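Local coordinates for protein alkaline serine protease (Thermobifida fusca, PDB 2PFE) that probably cleaves internal peptide bonds as a serine endopeptidase of the alpha-lytic protease type, this chain being the catalytic C-terminal part of a longer precursor, at residues N115-V118 and G123-T126; G29-G34 and Q170-L175; F20-G25 and M60-I65. One frame throughout, in Å; residues are numbered along the deposited sequence.

Interaction 1. Residues N115-V118 and G123-T126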
loop_
_atom_site.group_PDB
_atom_site.type_symbol
_atom_site.label_atom_id
_atom_site.label_comp_id
_atom_site.label_asym_id
_atom_site.label_seq_id
_atom_site.Cartn_x
_atom_site.Cartn_y
_atom_site.Cartn_z
ATOM N N ASN A 115 -7.794 -13.539 4.652
ATOM C CA ASN A 115 -9.249 -13.361 4.686
ATOM C C ASN A 115 -9.786 -13.034 6.083
ATOM O O ASN A 115 -10.816 -13.583 6.521
ATOM C CB ASN A 115 -10.006 -14.543 4.059
ATOM C CG ASN A 115 -11.374 -14.134 3.566
ATOM O OD1 ASN A 115 -11.601 -12.953 3.248
ATOM N ND2 ASN A 115 -12.302 -15.099 3.490
ATOM N N GLN A 116 -9.092 -12.128 6.769
ATOM C CA GLN A 116 -9.435 -11.734 8.122
ATOM C C GLN A 116 -10.285 -10.483 8.141
ATOM O O GLN A 116 -10.112 -9.599 7.287
ATOM C CB GLN A 116 -8.168 -11.469 8.935
ATOM C CG GLN A 116 -7.322 -12.694 9.080
ATOM C CD GLN A 116 -8.027 -13.780 9.836
ATOM O OE1 GLN A 116 -8.290 -13.652 11.029
ATOM N NE2 GLN A 116 -8.382 -14.844 9.134
ATOM N N THR A 117 -11.183 -10.429 9.128
ATOM C CA THR A 117 -12.097 -9.309 9.315
ATOM C C THR A 117 -11.644 -8.499 10.505
ATOM O O THR A 117 -11.355 -9.073 11.562
ATOM C CB THR A 117 -13.492 -9.843 9.595
ATOM O OG1 THR A 117 -13.976 -10.486 8.416
ATOM C CG2 THR A 117 -14.439 -8.706 10.023
ATOM N N VAL A 118 -11.518 -7.178 10.324
ATOM C CA VAL A 118 -11.152 -6.280 11.421
ATOM C C VAL A 118 -12.231 -5.204 11.574
ATOM O O VAL A 118 -12.634 -4.588 10.581
ATOM C CB VAL A 118 -9.778 -5.623 11.141
ATOM C CG1 VAL A 118 -9.367 -4.648 12.247
ATOM C CG2 VAL A 118 -8.707 -6.706 10.951
ATOM N N GLY A 123 -15.548 1.412 10.411
ATOM C CA GLY A 123 -16.364 0.334 9.917
ATOM C C GLY A 123 -15.514 -0.895 9.695
ATOM O O GLY A 123 -14.284 -0.841 9.702
ATOM N N THR A 124 -16.205 -1.995 9.475
ATOM C CA THR A 124 -15.607 -3.309 9.386
ATOM C C THR A 124 -14.984 -3.502 7.999
ATOM O O THR A 124 -15.565 -3.120 6.963
ATOM C CB THR A 124 -16.657 -4.363 9.733
ATOM O OG1 THR A 124 -17.057 -4.158 11.098
ATOM C CG2 THR A 124 -16.099 -5.764 9.570
ATOM N N VAL A 125 -13.795 -4.078 8.000
ATOM C CA VAL A 125 -13.101 -4.404 6.756
ATOM C C VAL A 125 -12.824 -5.904 6.728
ATOM O O VAL A 125 -12.367 -6.481 7.724
ATOM C CB VAL A 125 -11.775 -3.622 6.603
ATOM C CG1 VAL A 125 -11.017 -4.098 5.373
ATOM C CG2 VAL A 125 -12.064 -2.143 6.466
ATOM N N THR A 126 -13.108 -6.530 5.586
ATOM C CA THR A 126 -12.931 -7.982 5.414
ATOM C C THR A 126 -11.801 -8.268 4.416
ATOM O O THR A 126 -11.303 -7.350 3.754
ATOM C CB THR A 126 -14.245 -8.663 4.915
ATOM O OG1 THR A 126 -14.517 -8.252 3.573
ATOM C CG2 THR A 126 -15.437 -8.317 5.806
HETATM O O HOH W 1 -13.609 -10.480 2.113
#
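V125 O is gripped twice from the other strand: V118 N donates to it at 2.8 Å with an N-H...O angle of 163°, and T117 CA adds a CA-H...O contact at 3.3 Å. The return bond, V125 N to V118 O at 2.9 Å, is straighter still at 175°, and V118 O also receives a CA-H...O contact from T124. This two-way exchange makes V118 and V125 a hydrogen-bonded antiparallel pair, and the axes of 116-118 and 123-126 approach to 4.7 Å. The pair belongs to the beta hairpin of strands 116-120 and 123-126 in the C-terminal half of the chymotrypsin-like fold; in alpha-lytic protease, a homologue, the corresponding hairpin meets the pro region. Just before it, N115 takes a positive phi of 57° and faces L128 together with Q116, a G1 beta bulge. V118 and V125 share one side of the hairpin, where V125 reaches D59, a predicted charge-relay residue. The other side carries threonines. T117 CG2 and T124 CG2, each methyl anti to its own nitrogen, press together at 3.4 Å, tighter than usual van der Waals contact, while T117 OG1 lies alongside T126 CG2 at 3.7 Å. T126 OG1 sits between its backbone N and carbonyl carbon, bonding to G57 O and, at 2.8 Å, to water 1, which makes only a weak link to N115 OD1.

Interaction 2. Residues G29-G34 and Q170-L175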
loop_
_atom_site.group_PDB
_atom_site.type_symbol
_atom_site.label_atom_id
_atom_site.label_comp_id
_atom_site.label_asym_id
_atom_site.label_seq_id
_atom_site.Cartn_x
_atom_site.Cartn_y
_atom_site.Cartn_z
ATOM N N GLY A 29 -0.689 6.308 -11.909
ATOM C CA GLY A 29 -1.002 6.604 -10.522
ATOM C C GLY A 29 -0.375 5.606 -9.601
ATOM O O GLY A 29 0.604 4.960 -9.948
ATOM N N PHE A 30 -0.931 5.477 -8.410
ATOM C CA PHE A 30 -0.413 4.478 -7.514
ATOM C C PHE A 30 -1.533 3.892 -6.669
ATOM O O PHE A 30 -2.482 4.592 -6.313
ATOM C CB PHE A 30 0.735 5.038 -6.658
ATOM C CG PHE A 30 0.373 6.239 -5.820
ATOM C CD1 PHE A 30 -0.169 6.073 -4.544
ATOM C CD2 PHE A 30 0.624 7.541 -6.268
ATOM C CE1 PHE A 30 -0.477 7.188 -3.739
ATOM C CE2 PHE A 30 0.316 8.655 -5.461
ATOM C CZ PHE A 30 -0.234 8.474 -4.210
ATOM N N ALA A 31 -1.435 2.597 -6.395
ATOM C CA ALA A 31 -2.304 1.928 -5.430
ATOM C C ALA A 31 -1.967 2.381 -4.019
ATOM O O ALA A 31 -0.813 2.688 -3.690
ATOM C CB ALA A 31 -2.160 0.412 -5.531
ATOM N N THR A 32 -2.997 2.338 -3.176
ATOM C CA THR A 32 -2.889 2.763 -1.802
ATOM C C THR A 32 -4.039 2.146 -1.006
ATOM O O THR A 32 -4.822 1.360 -1.560
ATOM C CB THR A 32 -2.853 4.314 -1.675
ATOM O OG1 THR A 32 -2.596 4.660 -0.311
ATOM C CG2 THR A 32 -4.153 4.978 -2.155
ATOM N N ALA A 33 -4.138 2.501 0.277
ATOM C CA ALA A 33 -5.233 2.085 1.128
ATOM C C ALA A 33 -6.445 2.985 0.871
ATOM O O ALA A 33 -6.311 4.214 0.732
ATOM C CB ALA A 33 -4.811 2.182 2.602
ATOM N N GLY A 34 -7.640 2.383 0.856
ATOM C CA GLY A 34 -8.891 3.132 0.702
ATOM C C GLY A 34 -9.083 4.169 1.790
ATOM O O GLY A 34 -9.629 5.254 1.536
ATOM N N GLN A 170 -4.242 -5.116 2.784
ATOM C CA GLN A 170 -5.229 -5.338 1.732
ATOM C C GLN A 170 -4.464 -5.986 0.580
ATOM O O GLN A 170 -3.569 -5.370 0.032
ATOM C CB GLN A 170 -5.805 -3.968 1.329
ATOM C CG GLN A 170 -6.418 -3.895 -0.050
ATOM C CD GLN A 170 -7.663 -4.761 -0.175
ATOM O OE1 GLN A 170 -7.697 -5.719 -0.959
ATOM N NE2 GLN A 170 -8.685 -4.449 0.616
ATOM N N PRO A 171 -4.785 -7.240 0.224
ATOM C CA PRO A 171 -4.120 -7.900 -0.902
ATOM C C PRO A 171 -4.203 -7.076 -2.198
ATOM O O PRO A 171 -5.210 -6.385 -2.460
ATOM C CB PRO A 171 -4.846 -9.254 -1.012
ATOM C CG PRO A 171 -5.303 -9.499 0.405
ATOM C CD PRO A 171 -5.749 -8.136 0.886
ATOM N N ILE A 172 -3.118 -7.110 -2.963
ATOM C CA ILE A 172 -2.993 -6.227 -4.121
ATOM C C ILE A 172 -3.820 -6.658 -5.316
ATOM O O ILE A 172 -4.396 -5.814 -6.006
ATOM C CB ILE A 172 -1.518 -5.998 -4.529
ATOM C CG1 ILE A 172 -1.386 -4.906 -5.605
ATOM C CG2 ILE A 172 -0.839 -7.290 -5.004
ATOM C CD1 ILE A 172 -1.881 -3.530 -5.175
ATOM N N ASN A 173 -3.920 -7.959 -5.553
ATOM C CA ASN A 173 -4.623 -8.409 -6.733
ATOM C C ASN A 173 -6.115 -8.033 -6.782
ATOM O O ASN A 173 -6.590 -7.628 -7.847
ATOM C CB ASN A 173 -4.354 -9.889 -6.999
ATOM C CG ASN A 173 -2.948 -10.134 -7.518
ATOM O OD1 ASN A 173 -2.316 -9.253 -8.115
ATOM N ND2 ASN A 173 -2.438 -11.330 -7.272
ATOM N N PRO A 174 -6.855 -8.173 -5.656
ATOM C CA PRO A 174 -8.226 -7.661 -5.646
ATOM C C PRO A 174 -8.326 -6.160 -5.933
ATOM O O PRO A 174 -9.302 -5.723 -6.531
ATOM C CB PRO A 174 -8.709 -7.969 -4.225
ATOM C CG PRO A 174 -7.909 -9.142 -3.814
ATOM C CD PRO A 174 -6.548 -8.876 -4.393
ATOM N N LEU A 175 -7.333 -5.388 -5.495
ATOM C CA LEU A 175 -7.317 -3.945 -5.696
ATOM C C LEU A 175 -7.136 -3.649 -7.199
ATOM O O LEU A 175 -7.880 -2.860 -7.790
ATOM C CB LEU A 175 -6.196 -3.313 -4.844
ATOM C CG LEU A 175 -6.061 -1.784 -4.868
ATOM C CD1 LEU A 175 -5.293 -1.321 -3.628
ATOM C CD2 LEU A 175 -5.375 -1.295 -6.122
#
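Strand 27-32 and the start of helix 172-179 approach most closely at A31 and L175, whose CA atoms are 7.7 Å apart, and no hydrogen bond passes between the two segments. This spacing fits side chains meeting between the two halves of the chymotrypsin-like fold: A31 belongs to the sheet of the N-terminal half, whereas the helix follows directly on strand 164-171 of the C-terminal barrel. The strand is held in its own sheet by backbone bonds of A31 with F20 and T32 with G61, leaving the methyl of A31 to meet the helix. I172 and L175, one helical turn apart, both touch that methyl. A31 CB lies 3.7 Å from L175 CD2 and 4.0 Å from I172 CD1, so the ends of two side chains meet one methyl. With CG1 anti to the backbone N (chi1 -171°) and the chain then turned at chi2, I172 brings CD1 to the A31 methyl. L175 also packs on M60 and V153, which carries the apolar junction beyond the two segments. The CB of T32 points away from the helix, and its OG1 bonds to Y9 OH; that side chain is about 7 Å from those of H35 and S140, both predicted charge-relay residues. Its backbone carbonyl nevertheless takes part: the second methyl of L175, CD1, stands 3.4 Å from T32 O.

Interaction 3. Residues F20-G25 and M60-I65; sequences FSVRQG and MGWVRI
Strands 20-24 and 60-65, measured over these segments, pass 8.5 Å apart at 74°, too far for backbone pairing, because strand 27-32 runs between them in the N-terminal sheet of this chymotrypsin-like fold. The sheet's curvature lets side chains of the two strands flanking it meet, with the indole of W62 in the middle. V22 CG2, placed between its backbone N and carbonyl carbon, meets W62 CE3 at 3.8 Å. Farther out, the extended side chain of Q24 crosses the indole, its amide plane turned 71° from the ring and OE1 3.5 Å from W62 CZ2. W62 CH2 lies 3.6 Å above the guanidinium plane of R64, offset toward its rim. Water 2 accepts from W62 NE1 at 2.9 Å and from Q24 NE2, while water 3 donates to Q24 OE1 at 2.6 Å. F179 and L181 also touch the indole. With the indole gone, as with an alanine here, V22 would probably face a gap, water 2 would lose its indole donor and the R64 guanidinium would be freer to turn. The chemistry is therefore graded: apolar at V22, then water-mediated, Q24 and R64 being joined through water 3, weak on the arginine side, and water 4, weak on both, so their polar link probably depends largely on solvent.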
loop_
_atom_site.group_PDB
_atom_site.type_symbol
_atom_site.label_atom_id
_atom_site.label_comp_id
_atom_site.label_asym_id
_atom_site.label_seq_id
_atom_site.Cartn_x
_atom_site.Cartn_y
_atom_site.Cartn_z
ATOM N N PHE A 20 2.005 1.048 -4.767
ATOM C CA PHE A 20 2.684 0.605 -5.987
ATOM C C PHE A 20 2.259 1.497 -7.153
ATOM O O PHE A 20 1.073 1.790 -7.301
ATOM C CB PHE A 20 2.276 -0.826 -6.380
ATOM C CG PHE A 20 2.683 -1.903 -5.393
ATOM C CD1 PHE A 20 1.780 -2.391 -4.450
ATOM C CD2 PHE A 20 3.960 -2.439 -5.413
ATOM C CE1 PHE A 20 2.166 -3.407 -3.543
ATOM C CE2 PHE A 20 4.348 -3.430 -4.512
ATOM C CZ PHE A 20 3.448 -3.924 -3.589
ATOM N N SER A 21 3.203 1.906 -7.983
ATOM C CA SER A 21 2.836 2.545 -9.261
ATOM C C SER A 21 1.896 1.644 -10.062
ATOM O O SER A 21 2.096 0.415 -10.128
ATOM C CB SER A 21 4.061 2.837 -10.119
ATOM O OG SER A 21 4.870 3.856 -9.543
ATOM N N VAL A 22 0.888 2.262 -10.679
ATOM C CA VAL A 22 -0.067 1.559 -11.553
ATOM C C VAL A 22 -0.353 2.374 -12.810
ATOM O O VAL A 22 -0.059 3.565 -12.864
ATOM C CB VAL A 22 -1.421 1.247 -10.837
ATOM C CG1 VAL A 22 -1.246 0.259 -9.675
ATOM C CG2 VAL A 22 -2.137 2.523 -10.381
ATOM N N ARG A 23 -0.917 1.704 -13.810
ATOM C CA ARG A 23 -1.475 2.357 -14.993
ATOM C C ARG A 23 -2.945 1.979 -15.143
ATOM O O ARG A 23 -3.351 0.897 -14.732
ATOM C CB ARG A 23 -0.738 1.928 -16.269
ATOM C CG ARG A 23 0.730 2.236 -16.290
ATOM C CD ARG A 23 1.370 1.657 -17.543
ATOM N NE ARG A 23 2.823 1.838 -17.530
ATOM C CZ ARG A 23 3.446 2.988 -17.770
ATOM N NH1 ARG A 23 2.755 4.087 -18.071
ATOM N NH2 ARG A 23 4.776 3.041 -17.722
ATOM N N GLN A 24 -3.725 2.875 -15.746
ATOM C CA GLN A 24 -5.077 2.562 -16.171
ATOM C C GLN A 24 -5.189 3.133 -17.565
ATOM O O GLN A 24 -5.319 4.344 -17.739
ATOM C CB GLN A 24 -6.120 3.194 -15.250
ATOM C CG GLN A 24 -7.568 2.754 -15.573
ATOM C CD GLN A 24 -8.588 3.384 -14.647
ATOM O OE1 GLN A 24 -8.894 4.572 -14.764
ATOM N NE2 GLN A 24 -9.129 2.590 -13.723
ATOM N N GLY A 25 -5.094 2.255 -18.554
ATOM C CA GLY A 25 -4.979 2.688 -19.941
ATOM C C GLY A 25 -3.803 3.642 -20.080
ATOM O O GLY A 25 -2.652 3.258 -19.833
ATOM N N MET A 60 -9.052 -0.437 -0.064
ATOM C CA MET A 60 -8.335 -0.363 -1.316
ATOM C C MET A 60 -8.644 0.946 -2.049
ATOM O O MET A 60 -9.791 1.416 -2.051
ATOM C CB MET A 60 -8.698 -1.561 -2.195
ATOM C CG MET A 60 -10.176 -1.701 -2.502
ATOM S SD MET A 60 -10.480 -3.162 -3.482
ATOM C CE MET A 60 -10.037 -4.525 -2.468
ATOM N N GLY A 61 -7.631 1.488 -2.713
ATOM C CA GLY A 61 -7.769 2.759 -3.403
ATOM C C GLY A 61 -6.648 2.954 -4.385
ATOM O O GLY A 61 -5.658 2.190 -4.387
ATOM N N TRP A 62 -6.800 3.966 -5.221
ATOM C CA TRP A 62 -5.684 4.425 -6.015
ATOM C C TRP A 62 -5.782 5.913 -6.288
ATOM O O TRP A 62 -6.869 6.502 -6.242
ATOM C CB TRP A 62 -5.516 3.599 -7.306
ATOM C CG TRP A 62 -6.445 3.931 -8.415
ATOM C CD1 TRP A 62 -7.773 3.621 -8.500
ATOM C CD2 TRP A 62 -6.107 4.601 -9.641
ATOM N NE1 TRP A 62 -8.285 4.069 -9.696
ATOM C CE2 TRP A 62 -7.288 4.660 -10.420
ATOM C CE3 TRP A 62 -4.925 5.146 -10.156
ATOM C CZ2 TRP A 62 -7.330 5.273 -11.683
ATOM C CZ3 TRP A 62 -4.962 5.755 -11.426
ATOM C CH2 TRP A 62 -6.159 5.812 -12.166
ATOM N N VAL A 63 -4.609 6.503 -6.501
ATOM C CA VAL A 63 -4.447 7.928 -6.755
ATOM C C VAL A 63 -3.967 8.126 -8.187
ATOM O O VAL A 63 -2.976 7.526 -8.587
ATOM C CB VAL A 63 -3.443 8.550 -5.747
ATOM C CG1 VAL A 63 -3.061 9.989 -6.163
ATOM C CG2 VAL A 63 -4.050 8.516 -4.330
ATOM N N ARG A 64 -4.686 8.941 -8.957
ATOM C CA ARG A 64 -4.212 9.328 -10.278
ATOM C C ARG A 64 -3.307 10.539 -10.141
ATOM O O ARG A 64 -3.667 11.539 -9.521
ATOM C CB ARG A 64 -5.375 9.621 -11.234
ATOM C CG ARG A 64 -4.964 9.761 -12.713
ATOM C CD ARG A 64 -6.157 10.113 -13.630
ATOM N NE ARG A 64 -7.452 9.627 -13.134
ATOM C CZ ARG A 64 -8.163 8.612 -13.639
ATOM N NH1 ARG A 64 -7.743 7.913 -14.699
ATOM N NH2 ARG A 64 -9.322 8.293 -13.073
ATOM N N ILE A 65 -2.124 10.422 -10.717
ATOM C CA ILE A 65 -1.128 11.502 -10.655
ATOM C C ILE A 65 -1.152 12.368 -11.931
ATOM O O ILE A 65 -1.941 12.107 -12.844
ATOM C CB ILE A 65 0.288 10.942 -10.390
ATOM C CG1 ILE A 65 0.694 9.975 -11.510
ATOM C CG2 ILE A 65 0.324 10.227 -9.036
ATOM C CD1 ILE A 65 2.172 9.627 -11.531
HETATM O O HOH W 2 -10.715 3.643 -11.192
HETATM O O HOH W 3 -10.950 5.211 -13.329
HETATM O O HOH W 4 -9.799 7.235 -16.499
#

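How the interactions relate
From the N terminus, the first half of interaction 3 (20-25) comes first, followed closely by the first half of interaction 2 (29-34). Interaction 3 closes at 60-65, a loop within the N-terminal sheet; interaction 2 stays open until 170-175, so the two cross along the chain. Interaction 1 opens and closes inside that long loop, as a local hairpin of the C-terminal half. Interactions 2 and 3 touch, their centres 8 Å apart, through the sheet pairing of strands 20-24 and 27-32: G29 O lies 2.8 Å from V22 N. Interaction 1 stands apart, its centre about 15 Å from that of interaction 2. Interaction 2 joins the two halves of the fold, and the hairpin of interaction 1 also reaches the N-terminal half at D59.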